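Local coordinates for nitrate reductase (Ulva prolifera, PDB 5YLY), which probably catalyses the NADH-dependent reduction of nitrate to nitrite, the first step of nitrate assimilation, this FAD-carrying cytochrome b5 reductase domain taking electrons from NADH, at residues L38-K43 / E128-V132; G63-K68 / P141-Y147; A89-T93 / D103-K107; R209-E213 / K224-T228. All coordinates share one frame; numbering follows the deposited sequence.

Contact 1. Residues L38-K43 / E128-V132; sequences LKEKIK and EALEV
The ammonium group of Lys41 meets two flat carbonyl groups, those of Leu130 and Glu128. It lies almost straight ahead of the Leu130 oxygen (C=O...N angle 161°, NZ to O 2.7 Å), whereas it stands 29° out of the plane of the Glu128 carbonyl, again with NZ 2.7 Å from O. The carboxylate of Glu128 is used at both oxygens: OE2 faces Lys43 NZ at 3.6 Å, a long salt bridge also spanned by a water, and OE1 is taken by Thr49 OG1 of strand 48-54. Two further waters link Lys41 NZ to OE2 of Glu128 and to OE1 of Glu131. Lys41 CG is anti to the backbone N (chi1 178°), and the chain then bends at chi3, which brings NZ to the carbonyl oxygens of Glu128 and Leu130. A methionine here has no ammonium group, so segment 128-132 would probably be held less firmly to the strand, its two carbonyls lacking their shared donor. Beyond this polar end, aliphatic groups pack on each other and on backbone. Leu38 CD2 reaches Leu130 CB at 3.8 Å, the two side chains crossing obliquely, and Val132 lies along the strand backbone, its CG1 3.6 Å from Leu38 O and its CG2 over Glu40 CA. Lys39 and Glu40 form a classic beta bulge opposite Arg52, which also pairs with the Glu40 carboxylate. Lys41 gathers carbonyl oxygens where helix 122-129 gives way to loop, a place where positive charge probably suits the helix dipole, tying this FAD-contacting helix to the antiparallel barrel of the ferredoxin reductase-like flavin domain.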
# COMPACT_ATOMS: atom_id res chain seq x y z
N LEU A 38 8.57 0.78 19.69
CA LEU A 38 8.13 2.06 19.14
C LEU A 38 9.13 3.15 19.53
O LEU A 38 9.38 3.37 20.72
CB LEU A 38 6.73 2.39 19.66
CG LEU A 38 6.06 3.66 19.05
CD1 LEU A 38 5.97 3.56 17.50
CD2 LEU A 38 4.66 3.90 19.67
N LYS A 39 9.71 3.82 18.52
CA LYS A 39 10.71 4.89 18.69
C LYS A 39 10.11 6.29 18.59
O LYS A 39 10.58 7.19 19.26
CB LYS A 39 11.88 4.73 17.69
CG LYS A 39 12.63 3.38 17.81
CD LYS A 39 13.35 3.28 19.15
CE LYS A 39 14.17 1.99 19.24
NZ LYS A 39 15.14 2.04 20.37
N GLU A 40 9.09 6.49 17.73
CA GLU A 40 8.42 7.78 17.56
C GLU A 40 7.01 7.53 17.13
O GLU A 40 6.78 6.56 16.42
CB GLU A 40 9.10 8.65 16.46
CG GLU A 40 10.56 8.97 16.74
CD GLU A 40 11.19 9.95 15.77
OE1 GLU A 40 12.01 9.55 14.92
OE2 GLU A 40 10.84 11.14 15.87
N LYS A 41 6.08 8.42 17.51
CA LYS A 41 4.66 8.31 17.11
C LYS A 41 4.31 9.71 16.67
O LYS A 41 4.27 10.63 17.50
CB LYS A 41 3.79 7.86 18.30
CG LYS A 41 2.31 7.76 17.94
CD LYS A 41 1.47 7.07 19.03
CE LYS A 41 1.18 7.95 20.19
NZ LYS A 41 0.17 7.31 21.09
N ILE A 42 4.19 9.93 15.35
CA ILE A 42 4.03 11.28 14.80
C ILE A 42 2.72 11.47 14.02
O ILE A 42 2.48 10.74 13.08
CB ILE A 42 5.25 11.55 13.88
CG1 ILE A 42 6.60 11.44 14.67
CG2 ILE A 42 5.12 12.95 13.20
CD1 ILE A 42 7.82 11.32 13.75
N LYS A 43 1.91 12.42 14.42
CA LYS A 43 0.64 12.66 13.72
C LYS A 43 0.87 13.19 12.32
O LYS A 43 1.64 14.14 12.14
CB LYS A 43 -0.20 13.69 14.46
CG LYS A 43 -0.72 13.23 15.78
CD LYS A 43 -1.84 14.22 16.21
CE LYS A 43 -2.50 13.77 17.48
NZ LYS A 43 -3.17 12.45 17.32
N GLU A 128 -2.63 3.26 18.02
CA GLU A 128 -2.75 4.67 18.45
C GLU A 128 -2.57 4.82 19.98
O GLU A 128 -2.05 5.85 20.43
CB GLU A 128 -4.11 5.25 17.99
CG GLU A 128 -4.29 6.75 18.27
CD GLU A 128 -3.33 7.70 17.58
OE1 GLU A 128 -2.63 7.28 16.63
OE2 GLU A 128 -3.30 8.89 17.96
N ALA A 129 -2.96 3.80 20.77
CA ALA A 129 -2.82 3.87 22.22
C ALA A 129 -1.39 3.58 22.69
O ALA A 129 -1.08 3.82 23.85
CB ALA A 129 -3.82 2.94 22.90
N LEU A 130 -0.50 3.10 21.77
CA LEU A 130 0.88 2.80 22.17
C LEU A 130 1.66 4.02 22.56
O LEU A 130 1.44 5.09 21.99
CB LEU A 130 1.66 2.10 21.05
CG LEU A 130 1.20 0.72 20.59
CD1 LEU A 130 2.12 0.22 19.55
CD2 LEU A 130 1.14 -0.30 21.77
N GLU A 131 2.55 3.87 23.54
CA GLU A 131 3.45 4.96 23.94
C GLU A 131 4.84 4.57 23.44
O GLU A 131 5.12 3.38 23.29
CB GLU A 131 3.46 5.18 25.46
CG GLU A 131 2.13 5.70 26.02
CD GLU A 131 1.67 7.07 25.55
OE1 GLU A 131 2.50 7.87 25.06
OE2 GLU A 131 0.47 7.36 25.71
N VAL A 132 5.71 5.56 23.16
CA VAL A 132 7.09 5.29 22.75
C VAL A 132 7.70 4.40 23.84
O VAL A 132 7.48 4.63 25.05
CB VAL A 132 7.86 6.63 22.56
CG1 VAL A 132 9.38 6.43 22.56
CG2 VAL A 132 7.39 7.34 21.28
O HOH W 1 0.73 9.22 23.21
O HOH W 2 -2.19 9.30 20.50
O HOH W 3 -1.07 10.28 17.04

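Contact 2. Residues G63-K68 / P141-Y147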
# COMPACT_ATOMS: atom_id res chain seq x y z
N GLY A 63 14.67 -6.42 5.43
CA GLY A 63 14.52 -7.71 4.75
C GLY A 63 13.12 -7.93 4.23
O GLY A 63 12.57 -9.03 4.36
N LEU A 64 12.53 -6.87 3.66
CA LEU A 64 11.18 -6.90 3.11
C LEU A 64 11.29 -6.72 1.59
O LEU A 64 11.50 -5.59 1.12
CB LEU A 64 10.27 -5.77 3.71
CG LEU A 64 8.79 -5.81 3.24
CD1 LEU A 64 8.09 -7.13 3.68
CD2 LEU A 64 8.01 -4.59 3.79
N PRO A 65 11.14 -7.80 0.81
CA PRO A 65 11.20 -7.65 -0.66
C PRO A 65 10.03 -6.82 -1.19
O PRO A 65 8.95 -6.80 -0.59
CB PRO A 65 11.11 -9.11 -1.16
CG PRO A 65 11.52 -9.96 -0.01
CD PRO A 65 10.93 -9.21 1.18
N THR A 66 10.27 -6.12 -2.31
CA THR A 66 9.25 -5.27 -2.93
C THR A 66 8.10 -6.15 -3.39
O THR A 66 8.34 -7.10 -4.12
CB THR A 66 9.84 -4.49 -4.11
OG1 THR A 66 11.02 -3.80 -3.67
CG2 THR A 66 8.83 -3.51 -4.71
N GLY A 67 6.88 -5.79 -2.98
CA GLY A 67 5.68 -6.57 -3.29
C GLY A 67 5.16 -7.35 -2.09
O GLY A 67 4.02 -7.84 -2.10
N LYS A 68 5.98 -7.43 -1.02
CA LYS A 68 5.64 -8.14 0.20
C LYS A 68 5.30 -7.18 1.38
O LYS A 68 5.61 -5.98 1.35
CB LYS A 68 6.73 -9.14 0.56
CG LYS A 68 6.93 -10.12 -0.63
CD LYS A 68 7.58 -11.42 -0.25
CE LYS A 68 7.74 -12.29 -1.48
NZ LYS A 68 8.35 -13.59 -1.12
N PRO A 141 8.77 -11.82 5.71
CA PRO A 141 7.84 -11.23 4.72
C PRO A 141 6.68 -12.12 4.36
O PRO A 141 6.78 -13.35 4.43
CB PRO A 141 8.74 -10.94 3.50
CG PRO A 141 10.13 -11.48 3.83
CD PRO A 141 10.01 -12.30 5.08
N ILE A 142 5.57 -11.49 3.99
CA ILE A 142 4.36 -12.17 3.58
C ILE A 142 4.05 -11.76 2.16
O ILE A 142 4.05 -10.56 1.84
CB ILE A 142 3.14 -11.81 4.49
CG1 ILE A 142 3.50 -11.83 6.02
CG2 ILE A 142 1.93 -12.70 4.16
CD1 ILE A 142 3.85 -13.22 6.66
N GLY A 143 3.64 -12.73 1.34
CA GLY A 143 3.20 -12.38 0.01
C GLY A 143 3.76 -13.26 -1.07
O GLY A 143 4.82 -13.86 -0.89
N HIS A 144 3.06 -13.30 -2.18
CA HIS A 144 3.33 -14.15 -3.34
C HIS A 144 3.93 -13.36 -4.51
O HIS A 144 4.49 -13.96 -5.43
CB HIS A 144 1.99 -14.79 -3.78
CG HIS A 144 0.90 -13.77 -3.96
ND1 HIS A 144 0.63 -13.22 -5.21
CD2 HIS A 144 0.12 -13.17 -3.03
CE1 HIS A 144 -0.31 -12.33 -5.01
NE2 HIS A 144 -0.66 -12.25 -3.71
N PHE A 145 3.74 -12.04 -4.52
CA PHE A 145 4.24 -11.17 -5.57
C PHE A 145 5.57 -10.52 -5.13
O PHE A 145 5.66 -9.93 -4.04
CB PHE A 145 3.20 -10.09 -5.94
CG PHE A 145 3.67 -9.09 -6.97
CD1 PHE A 145 3.58 -9.36 -8.32
CD2 PHE A 145 4.16 -7.85 -6.57
CE1 PHE A 145 3.99 -8.42 -9.27
CE2 PHE A 145 4.57 -6.90 -7.52
CZ PHE A 145 4.51 -7.21 -8.86
N HIS A 146 6.57 -10.59 -6.01
CA HIS A 146 7.89 -10.04 -5.72
C HIS A 146 8.42 -9.31 -6.95
O HIS A 146 8.69 -9.93 -7.97
CB HIS A 146 8.84 -11.20 -5.33
CG HIS A 146 10.25 -10.82 -4.97
ND1 HIS A 146 10.62 -9.50 -4.72
CD2 HIS A 146 11.31 -11.62 -4.74
CE1 HIS A 146 11.90 -9.55 -4.39
NE2 HIS A 146 12.36 -10.80 -4.38
N TYR A 147 8.57 -7.99 -6.85
CA TYR A 147 9.16 -7.21 -7.94
C TYR A 147 10.64 -7.25 -7.55
O TYR A 147 11.08 -6.47 -6.69
CB TYR A 147 8.59 -5.77 -7.92
CG TYR A 147 9.12 -4.91 -9.05
CD1 TYR A 147 8.61 -5.03 -10.34
CD2 TYR A 147 10.15 -4.00 -8.84
CE1 TYR A 147 9.10 -4.24 -11.39
CE2 TYR A 147 10.65 -3.21 -9.88
CZ TYR A 147 10.13 -3.35 -11.15
OH TYR A 147 10.57 -2.54 -12.16
O HOH W 4 2.68 -10.27 -2.44
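A type II turn from Pro65 to Lys68 directs Thr66 O at strand 145-149, where it takes the backbone N-H of Tyr147 (N to O 2.9 Å, 155° at the hydrogen). Lys68 N closes the turn on Pro65 O. Gly67, with phi at 106°, is pressed against the Phe145 carbonyl where a side chain would have to go: a beta carbon there would clash with that oxygen. Thr66 O receives a second, weak bond from His146 ND1, 3.4 Å away near the plane of the imidazole. The same ring is covered on one face by Pro65, whose CB sits 3.7 Å from the centroid of the His146 ring in a CH-pi contact. The other end of Pro65 meets Pro141, which follows a cis peptide bond: Pro65 CD is 3.6 Å from Pro141 CG, the two side chains crossing at about a right angle. Lys68 carries an extended chain through the bend of the other segment, its CB 3.3 Å from Ile142 O and its CE 3.4 Å from Gly143 O. Gly67 O and Phe145 O, two acceptors, approach each other, and a water relieves Gly67 O by donating to it while accepting from Phe145 N. Gln179 of helix 174-185 bonds to Gly67 N and Lys68 O, so the contact lies where the flavin domain meets the nucleotide domain; Tyr147 OH bonds to Asp190. Chemically, the weak bond from His146 is consistent with a hydrogen on ND1, and the contact relies on backbone hydrogen bonding, proline packing and the aliphatic chain of Lys68 laid along carbonyl oxygens.

Contact 3. Residues A89-T93 / D103-K107; sequences AYTPT and DLVVK. With FAD (flavin-adenine dinucleotide), chain C.
Tyr90 and Val106, touching through Tyr90 CE1 and Val106 CG2, belong to the shell around the flavin in an antiparallel flavin-binding barrel; Arg88, Ala89, Tyr90 and Thr91 match the Arg-x-Tyr-Thr/Ser motif of the ferredoxin reductase-like family. The pyrimidine side of the isoalloxazine is read by strand 101-107: FAD N3 donates to Val105 O (2.8 Å, 169° at the hydrogen), and Lys107 N donates to FAD O2 at 3.0 Å. Across from it, Thr91 N reaches FAD N5 at 3.3 Å, and the ribityl O2' gives its proton to Ala89 O. Tyr90, with CG anti to its carbonyl carbon (chi1 -66°), lies against the cofactor: O2' stands over one face of its ring, N3 lies at the edge in plane, and Tyr90 OH shares a 2.8 Å hydrogen bond with FAD O4'. A leucine here removes the hydroxyl, and the ribityl chain at O4' would probably be held less firmly. A water accepting from Val105 N also sits beside Thr91 O and FAD O4. Behind the tyrosine the packing is apolar: Leu104 CD2 packs on Tyr90 CB and the Pro92 ring, while Phe123 and Leu127 of helix 122-129 lie against the tyrosine. Thr93 N is bonded to Asp103 O at 2.8 Å, fixing the loop after Pro92 to the strand, and Thr93 CG2 lies 3.5 Å from Val105 CG2. Asp103 OD1 is paired with Arg52, and Lys107 NZ with Asp47 and Asp205. Asp103 OD2 is joined to Thr93 OG1 by a single water, which donates to OD2 over 2.7 Å.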
# COMPACT_ATOMS: atom_id res chain seq x y z
N ALA A 89 -2.23 -6.98 8.79
CA ALA A 89 -1.21 -6.80 7.76
C ALA A 89 -0.89 -5.31 7.57
O ALA A 89 -1.79 -4.49 7.60
CB ALA A 89 -1.70 -7.36 6.44
N TYR A 90 0.39 -4.96 7.36
CA TYR A 90 0.82 -3.58 7.07
C TYR A 90 1.96 -3.61 6.08
O TYR A 90 2.85 -4.48 6.15
CB TYR A 90 1.26 -2.78 8.32
CG TYR A 90 0.10 -2.55 9.25
CD1 TYR A 90 -0.81 -1.51 9.02
CD2 TYR A 90 -0.17 -3.44 10.29
CE1 TYR A 90 -1.96 -1.37 9.80
CE2 TYR A 90 -1.29 -3.27 11.12
CZ TYR A 90 -2.20 -2.27 10.83
OH TYR A 90 -3.34 -2.20 11.60
N THR A 91 1.95 -2.65 5.17
CA THR A 91 3.07 -2.43 4.27
C THR A 91 3.69 -1.13 4.77
O THR A 91 3.09 -0.06 4.64
CB THR A 91 2.71 -2.35 2.80
OG1 THR A 91 2.10 -3.57 2.40
CG2 THR A 91 3.97 -2.11 1.92
N PRO A 92 4.90 -1.19 5.33
CA PRO A 92 5.53 0.06 5.81
C PRO A 92 5.78 1.03 4.67
O PRO A 92 5.86 0.63 3.50
CB PRO A 92 6.90 -0.40 6.34
CG PRO A 92 6.75 -1.84 6.58
CD PRO A 92 5.76 -2.37 5.59
N THR A 93 5.91 2.33 5.01
CA THR A 93 6.22 3.33 3.99
C THR A 93 7.73 3.46 3.79
O THR A 93 8.20 4.35 3.05
CB THR A 93 5.56 4.66 4.33
OG1 THR A 93 5.99 5.06 5.64
CG2 THR A 93 4.05 4.58 4.27
N ASP A 103 8.77 2.53 9.11
CA ASP A 103 7.69 3.47 9.40
C ASP A 103 6.40 2.88 8.93
O ASP A 103 6.35 2.42 7.80
CB ASP A 103 7.91 4.77 8.60
CG ASP A 103 9.06 5.62 9.05
OD1 ASP A 103 9.73 5.24 10.04
OD2 ASP A 103 9.34 6.63 8.37
N LEU A 104 5.33 2.98 9.74
CA LEU A 104 4.01 2.53 9.32
C LEU A 104 3.16 3.78 9.27
O LEU A 104 3.16 4.54 10.24
CB LEU A 104 3.34 1.59 10.35
CG LEU A 104 4.02 0.32 10.73
CD1 LEU A 104 3.14 -0.40 11.75
CD2 LEU A 104 4.29 -0.57 9.46
N VAL A 105 2.39 3.96 8.20
CA VAL A 105 1.42 5.05 8.14
C VAL A 105 0.08 4.36 8.31
O VAL A 105 -0.26 3.48 7.52
CB VAL A 105 1.57 5.86 6.83
CG1 VAL A 105 0.37 6.78 6.61
CG2 VAL A 105 2.86 6.65 6.86
N VAL A 106 -0.64 4.69 9.41
CA VAL A 106 -1.85 3.98 9.78
C VAL A 106 -3.05 4.91 9.89
O VAL A 106 -3.00 5.91 10.61
CB VAL A 106 -1.64 3.11 11.08
CG1 VAL A 106 -2.91 2.34 11.46
CG2 VAL A 106 -0.44 2.15 10.95
N LYS A 107 -4.13 4.54 9.22
CA LYS A 107 -5.42 5.25 9.37
C LYS A 107 -6.05 4.74 10.69
O LYS A 107 -6.26 3.53 10.85
CB LYS A 107 -6.33 4.91 8.17
CG LYS A 107 -7.74 5.54 8.27
CD LYS A 107 -7.74 7.04 8.09
CE LYS A 107 -9.06 7.50 7.50
NZ LYS A 107 -8.99 8.92 7.05
PA FAD C . -11.02 -3.72 12.24
O1A FAD C . -11.36 -3.94 13.66
O2A FAD C . -10.41 -4.91 11.55
O5B FAD C . -12.37 -3.21 11.48
C5B FAD C . -12.71 -3.74 10.18
C4B FAD C . -13.07 -2.62 9.23
O4B FAD C . -14.14 -1.81 9.78
C3B FAD C . -11.97 -1.62 8.93
O3B FAD C . -11.03 -2.14 7.99
C2B FAD C . -12.77 -0.43 8.38
O2B FAD C . -13.03 -0.55 6.99
C1B FAD C . -14.08 -0.52 9.19
N9A FAD C . -14.21 0.49 10.24
C8A FAD C . -14.15 0.28 11.60
N7A FAD C . -14.26 1.38 12.31
C5A FAD C . -14.40 2.38 11.36
C6A FAD C . -14.51 3.78 11.47
N6A FAD C . -14.30 4.46 12.60
N1A FAD C . -14.67 4.49 10.33
C2A FAD C . -14.67 3.83 9.16
N3A FAD C . -14.53 2.52 8.93
C4A FAD C . -14.39 1.85 10.08
N1 FAD C . -3.73 -0.14 6.95
C2 FAD C . -3.08 1.03 7.24
O2 FAD C . -3.63 1.90 7.94
N3 FAD C . -1.78 1.25 6.75
C4 FAD C . -1.05 0.36 5.96
O4 FAD C . 0.10 0.60 5.66
C4X FAD C . -1.77 -0.87 5.63
N5 FAD C . -1.17 -1.74 4.85
C5X FAD C . -1.87 -2.90 4.51
C6 FAD C . -1.25 -3.83 3.65
C7 FAD C . -1.91 -5.00 3.28
C7M FAD C . -1.22 -5.95 2.33
C8 FAD C . -3.22 -5.26 3.77
C8M FAD C . -3.94 -6.55 3.42
C9 FAD C . -3.84 -4.33 4.60
C9A FAD C . -3.17 -3.16 4.98
N10 FAD C . -3.77 -2.20 5.86
C10 FAD C . -3.11 -1.03 6.19
C1' FAD C . -5.04 -2.47 6.56
C2' FAD C . -4.83 -3.15 7.91
O2' FAD C . -4.45 -4.52 7.74
C3' FAD C . -6.08 -3.10 8.79
O3' FAD C . -7.17 -3.73 8.13
C4' FAD C . -6.46 -1.69 9.27
O4' FAD C . -5.40 -1.18 10.08
C5' FAD C . -7.76 -1.64 10.05
O5' FAD C . -7.73 -2.67 11.06
P FAD C . -8.45 -2.46 12.48
O1P FAD C . -8.12 -3.60 13.37
O2P FAD C . -8.19 -1.08 13.02
O3P FAD C . -9.98 -2.52 12.06
O HOH W 5 2.34 1.85 6.42
O HOH W 6 7.97 6.94 6.08

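Contact 4. Residues R209-E213 / K224-T228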
# COMPACT_ATOMS: atom_id res chain seq x y z
N ARG A 209 -1.25 11.97 0.14
CA ARG A 209 -1.49 12.80 -1.06
C ARG A 209 -0.29 13.70 -1.40
O ARG A 209 0.11 13.69 -2.56
CB ARG A 209 -2.78 13.61 -0.96
CG ARG A 209 -3.17 14.20 -2.32
CD ARG A 209 -4.52 14.85 -2.18
NE ARG A 209 -4.93 15.50 -3.42
CZ ARG A 209 -6.03 16.24 -3.50
NH1 ARG A 209 -6.80 16.41 -2.44
NH2 ARG A 209 -6.36 16.81 -4.65
N PRO A 210 0.32 14.46 -0.44
CA PRO A 210 1.49 15.29 -0.80
C PRO A 210 2.62 14.45 -1.40
O PRO A 210 3.23 14.85 -2.39
CB PRO A 210 1.89 15.91 0.55
CG PRO A 210 0.58 16.01 1.30
CD PRO A 210 -0.02 14.64 0.99
N GLU A 211 2.86 13.27 -0.83
CA GLU A 211 3.92 12.34 -1.28
C GLU A 211 3.63 11.83 -2.67
O GLU A 211 4.55 11.78 -3.50
CB GLU A 211 4.10 11.17 -0.32
CG GLU A 211 4.72 11.58 1.00
CD GLU A 211 3.79 12.23 2.02
OE1 GLU A 211 2.57 12.34 1.79
OE2 GLU A 211 4.32 12.65 3.08
N LEU A 212 2.37 11.45 -2.94
CA LEU A 212 1.97 10.98 -4.27
C LEU A 212 2.13 12.09 -5.28
O LEU A 212 2.70 11.86 -6.36
CB LEU A 212 0.53 10.47 -4.27
CG LEU A 212 0.27 9.14 -3.51
CD1 LEU A 212 -1.24 8.88 -3.42
CD2 LEU A 212 1.00 7.97 -4.18
N GLU A 213 1.64 13.29 -4.96
CA GLU A 213 1.79 14.43 -5.87
C GLU A 213 3.27 14.75 -6.15
O GLU A 213 3.61 15.04 -7.29
CB GLU A 213 1.02 15.65 -5.37
CG GLU A 213 -0.49 15.44 -5.55
CD GLU A 213 -0.92 15.11 -6.97
OE1 GLU A 213 -0.78 15.99 -7.84
OE2 GLU A 213 -1.27 13.94 -7.24
N LYS A 224 1.64 8.53 -13.69
CA LYS A 224 0.44 9.39 -13.62
C LYS A 224 -0.40 8.86 -12.48
O LYS A 224 -0.46 7.64 -12.25
CB LYS A 224 -0.37 9.40 -14.90
CG LYS A 224 0.34 10.16 -16.03
CD LYS A 224 -0.59 10.33 -17.25
CE LYS A 224 0.17 10.86 -18.44
NZ LYS A 224 0.73 12.21 -18.17
N ILE A 225 -1.05 9.79 -11.76
CA ILE A 225 -1.91 9.41 -10.64
C ILE A 225 -3.28 10.04 -10.85
O ILE A 225 -3.37 11.23 -11.18
CB ILE A 225 -1.28 9.78 -9.28
CG1 ILE A 225 0.10 9.08 -9.06
CG2 ILE A 225 -2.24 9.46 -8.11
CD1 ILE A 225 0.95 9.71 -8.09
N HIS A 226 -4.35 9.23 -10.72
CA HIS A 226 -5.71 9.73 -10.85
C HIS A 226 -6.46 9.30 -9.62
O HIS A 226 -6.21 8.21 -9.09
CB HIS A 226 -6.39 9.18 -12.10
CG HIS A 226 -7.62 9.94 -12.47
ND1 HIS A 226 -7.52 11.10 -13.22
CD2 HIS A 226 -8.93 9.75 -12.18
CE1 HIS A 226 -8.75 11.52 -13.42
NE2 HIS A 226 -9.63 10.77 -12.80
N TYR A 227 -7.36 10.17 -9.14
CA TYR A 227 -8.14 9.93 -7.92
C TYR A 227 -9.62 9.91 -8.22
O TYR A 227 -10.09 10.57 -9.16
CB TYR A 227 -7.89 11.07 -6.91
CG TYR A 227 -6.44 11.31 -6.57
CD1 TYR A 227 -5.83 10.62 -5.53
CD2 TYR A 227 -5.70 12.29 -7.23
CE1 TYR A 227 -4.50 10.87 -5.18
CE2 TYR A 227 -4.36 12.53 -6.91
CZ TYR A 227 -3.78 11.83 -5.87
OH TYR A 227 -2.46 12.05 -5.56
N THR A 228 -10.39 9.20 -7.37
CA THR A 228 -11.85 9.24 -7.36
C THR A 228 -12.30 9.27 -5.92
O THR A 228 -11.64 8.68 -5.06
CB THR A 228 -12.56 8.17 -8.21
OG1 THR A 228 -13.94 8.55 -8.33
CG2 THR A 228 -12.46 6.76 -7.62
O HOH W 7 -2.15 13.50 -10.13
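Tyr227 OH donates to Glu213 OE2 at 2.8 Å. The carboxylate oxygen lies at the edge of the phenol ring and in its plane, although the plane of the acid itself is turned 53° from that of the ring. The phenol approaches OE2 on its anti side, 17° out of the carboxylate plane. Glu213 arrives there by a chain bent at chi2, which folds the acid back across the end of the tyrosine. A water ties the same oxygen to the strand, donating to OE2 and to Ile225 O, so OE2 accepts two bonds. Leu212 fills the angle between the two strand side chains: its CB is 3.6 Å from Tyr227 OH and 3.9 Å from Ile225 CD1, while its CD1 lies at the tyrosine ring edge. Ile225 CD1 lies against the helix backbone, 3.3 Å from Leu212 O. Arg209 CG, anti to the backbone N (chi1 -167°), comes to 4.0 Å from Tyr227 OH, and the extended chain beyond it carries the guanidinium over a ring face, with CZ 5.5 Å from the ring centroid, at most a weak cation-pi attraction. The stronger partner of that arginine is Glu203. Tyr227 also meets Tyr238 edge-to-face. The contact packs helix 209-218 on strand 223-229, the last two members of a beta-alpha-beta unit that begins with strand 193-200 in the parallel sheet of the nucleotide-binding domain. Around it, Leu212 reaches Leu196 of strand 193-200 and Leu174 and Met181 of helix 174-185; Ile225 touches Leu196 and Met181 as well.

Overall arrangement
Contacts 1, 2 and 3 all belong to the flavin domain and reach the same antiparallel sheet, whereas contact 4 follows them along the chain in the parallel sheet of the nucleotide domain. Contact 3 falls between the two segments of contact 1 and also between those of contact 2, while the segments of contacts 1 and 2 alternate. Contacts 2 and 3 touch through Leu64 and Pro92, their centres about 14 Å apart; contact 1, about 13 Å from contact 3 between centres, includes part of helix 122-129, whose earlier residues bind FAD. Contact 4 lies about 18 Å from contact 3 between centres, and helix 174-185 touches contacts 2, 3 and 4, linking the two domains beside the FAD.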